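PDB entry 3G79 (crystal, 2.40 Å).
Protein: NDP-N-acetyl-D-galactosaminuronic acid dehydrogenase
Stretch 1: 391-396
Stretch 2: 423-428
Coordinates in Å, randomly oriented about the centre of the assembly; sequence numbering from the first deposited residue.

Stretch 1, residues 391-396: VHDPYV
Stretch 2, residues 423-428: GHSAYS

Stretch 1 leaves a strand at His392 and runs on as loop; stretch 2 enters a weakly bonded helix at about Ser425, with Tyr427 N donating to His424 O at 3.2 Å. The backbones stay well apart, the nearest CA atoms being those of Pro394 and Ala426 at 8.0 Å, so side chains make most of the contact, which buries 259 Å² in all.

Val391 (phi/psi -105/130, chi1 t) makes no contact. His392 continues the extended backbone at -120/147; its CB points sideways, but chi1 t and chi2 -86° bring the ring end nearer. ND1 hydrogen-bonds Tyr427 OH at 2.7 Å and 168°, and either atom could be the donor. Tyr427 (-83/-25, chi1 m, chi2 -24°) meets it rim to rim, with centroids 5.6 Å apart and planes at 55°; His392 ND1 and Tyr427 OH each lie at the edge of the other ring, near its plane.

Asp393 (-171/127, chi1 t, chi2 99°) uses its two carboxylate oxygens differently. OD1 accepts from His424 NE2 at 2.8 Å and 149°, lying near the imidazole plane, where an N-H points. OD2 accepts from Tyr395 N at 2.9 Å and Val396 N at 2.8 Å, tying the turn to the same carboxylate that binds stretch 2.

Pro394 (-72/-17, C-gamma exo) directs its CB toward stretch 2. Its CD lies 3.4 Å from His424 CD2, while CG reaches Ala426 CB at a looser 4.5 Å.

Tyr395 (-118/-38, chi1 m, chi2 -80°) also directs its CA-to-CB bond toward stretch 2. Its edge addresses the face of His424, with centroids 5.0 Å apart, planes at 67° and CE2 3.8 Å from ND1. His424 (-46/152, chi1 m, chi2 -30°) is thus held at its edge by Asp393 and covered on one face by Tyr395. Val396 (-81/112, chi1 t) closes the segment without touching stretch 2.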

# COMPACT_ATOMS: atom_id res chain seq x y z
N VAL A 391 -10.44 -2.97 33.17
CA VAL A 391 -10.28 -3.57 31.86
C VAL A 391 -11.36 -4.61 31.63
O VAL A 391 -11.58 -5.53 32.48
CB VAL A 391 -8.95 -4.36 31.79
CG1 VAL A 391 -8.87 -5.10 30.50
CG2 VAL A 391 -7.72 -3.45 31.96
N HIS A 392 -12.02 -4.51 30.48
CA HIS A 392 -13.03 -5.46 30.08
C HIS A 392 -12.66 -6.13 28.78
O HIS A 392 -12.05 -5.51 27.89
CB HIS A 392 -14.37 -4.76 29.91
CG HIS A 392 -15.48 -5.66 29.42
ND1 HIS A 392 -15.70 -5.92 28.09
CD2 HIS A 392 -16.45 -6.33 30.10
CE1 HIS A 392 -16.75 -6.72 27.96
NE2 HIS A 392 -17.22 -6.99 29.17
N ASP A 393 -13.08 -7.38 28.67
CA ASP A 393 -12.91 -8.15 27.45
C ASP A 393 -13.67 -9.48 27.56
O ASP A 393 -13.47 -10.23 28.54
CB ASP A 393 -11.44 -8.40 27.16
CG ASP A 393 -11.20 -8.89 25.76
OD1 ASP A 393 -10.83 -8.05 24.89
OD2 ASP A 393 -11.42 -10.10 25.53
N PRO A 394 -14.54 -9.77 26.57
CA PRO A 394 -15.41 -10.94 26.66
C PRO A 394 -14.64 -12.23 26.50
O PRO A 394 -15.14 -13.28 26.89
CB PRO A 394 -16.38 -10.77 25.47
CG PRO A 394 -16.11 -9.42 24.92
CD PRO A 394 -14.70 -9.09 25.27
N TYR A 395 -13.43 -12.14 25.98
CA TYR A 395 -12.68 -13.31 25.51
C TYR A 395 -11.39 -13.59 26.23
O TYR A 395 -11.03 -14.74 26.44
CB TYR A 395 -12.37 -13.17 24.02
CG TYR A 395 -13.58 -12.86 23.22
CD1 TYR A 395 -14.46 -13.88 22.86
CD2 TYR A 395 -13.88 -11.55 22.85
CE1 TYR A 395 -15.61 -13.60 22.13
CE2 TYR A 395 -15.03 -11.25 22.13
CZ TYR A 395 -15.89 -12.28 21.77
OH TYR A 395 -17.02 -12.01 21.05
N VAL A 396 -10.67 -12.54 26.59
CA VAL A 396 -9.34 -12.74 27.12
C VAL A 396 -9.42 -13.11 28.59
O VAL A 396 -9.82 -12.31 29.44
CB VAL A 396 -8.42 -11.52 26.85
CG1 VAL A 396 -6.99 -11.79 27.31
CG2 VAL A 396 -8.42 -11.21 25.38
N GLY A 423 -12.35 -3.84 18.49
CA GLY A 423 -13.65 -3.76 17.84
C GLY A 423 -14.65 -4.88 18.12
O GLY A 423 -15.52 -5.15 17.29
N HIS A 424 -14.56 -5.52 19.30
CA HIS A 424 -15.49 -6.60 19.68
C HIS A 424 -16.93 -6.24 19.38
O HIS A 424 -17.29 -5.05 19.37
CB HIS A 424 -15.37 -6.92 21.15
CG HIS A 424 -14.04 -7.48 21.51
ND1 HIS A 424 -13.28 -8.23 20.63
CD2 HIS A 424 -13.32 -7.40 22.65
CE1 HIS A 424 -12.15 -8.57 21.21
NE2 HIS A 424 -12.16 -8.10 22.45
N SER A 425 -17.76 -7.25 19.12
CA SER A 425 -19.15 -6.98 18.73
C SER A 425 -19.97 -6.42 19.89
O SER A 425 -20.88 -5.57 19.68
CB SER A 425 -19.79 -8.22 18.10
OG SER A 425 -19.26 -8.47 16.80
N ALA A 426 -19.64 -6.87 21.11
CA ALA A 426 -20.25 -6.34 22.32
C ALA A 426 -20.19 -4.81 22.36
O ALA A 426 -21.12 -4.14 22.87
CB ALA A 426 -19.57 -6.92 23.54
N TYR A 427 -19.12 -4.25 21.81
CA TYR A 427 -18.92 -2.81 21.84
C TYR A 427 -19.69 -2.12 20.72
O TYR A 427 -20.05 -0.95 20.86
CB TYR A 427 -17.43 -2.46 21.84
CG TYR A 427 -16.63 -3.18 22.91
CD1 TYR A 427 -17.25 -3.65 24.08
CD2 TYR A 427 -15.28 -3.39 22.77
CE1 TYR A 427 -16.54 -4.29 25.04
CE2 TYR A 427 -14.55 -4.02 23.75
CZ TYR A 427 -15.19 -4.47 24.88
OH TYR A 427 -14.47 -5.11 25.86
N SER A 428 -19.96 -2.83 19.63
CA SER A 428 -20.76 -2.27 18.54
C SER A 428 -22.24 -2.21 18.92
O SER A 428 -23.01 -1.42 18.35
CB SER A 428 -20.56 -3.08 17.24
OG SER A 428 -20.50 -2.21 16.10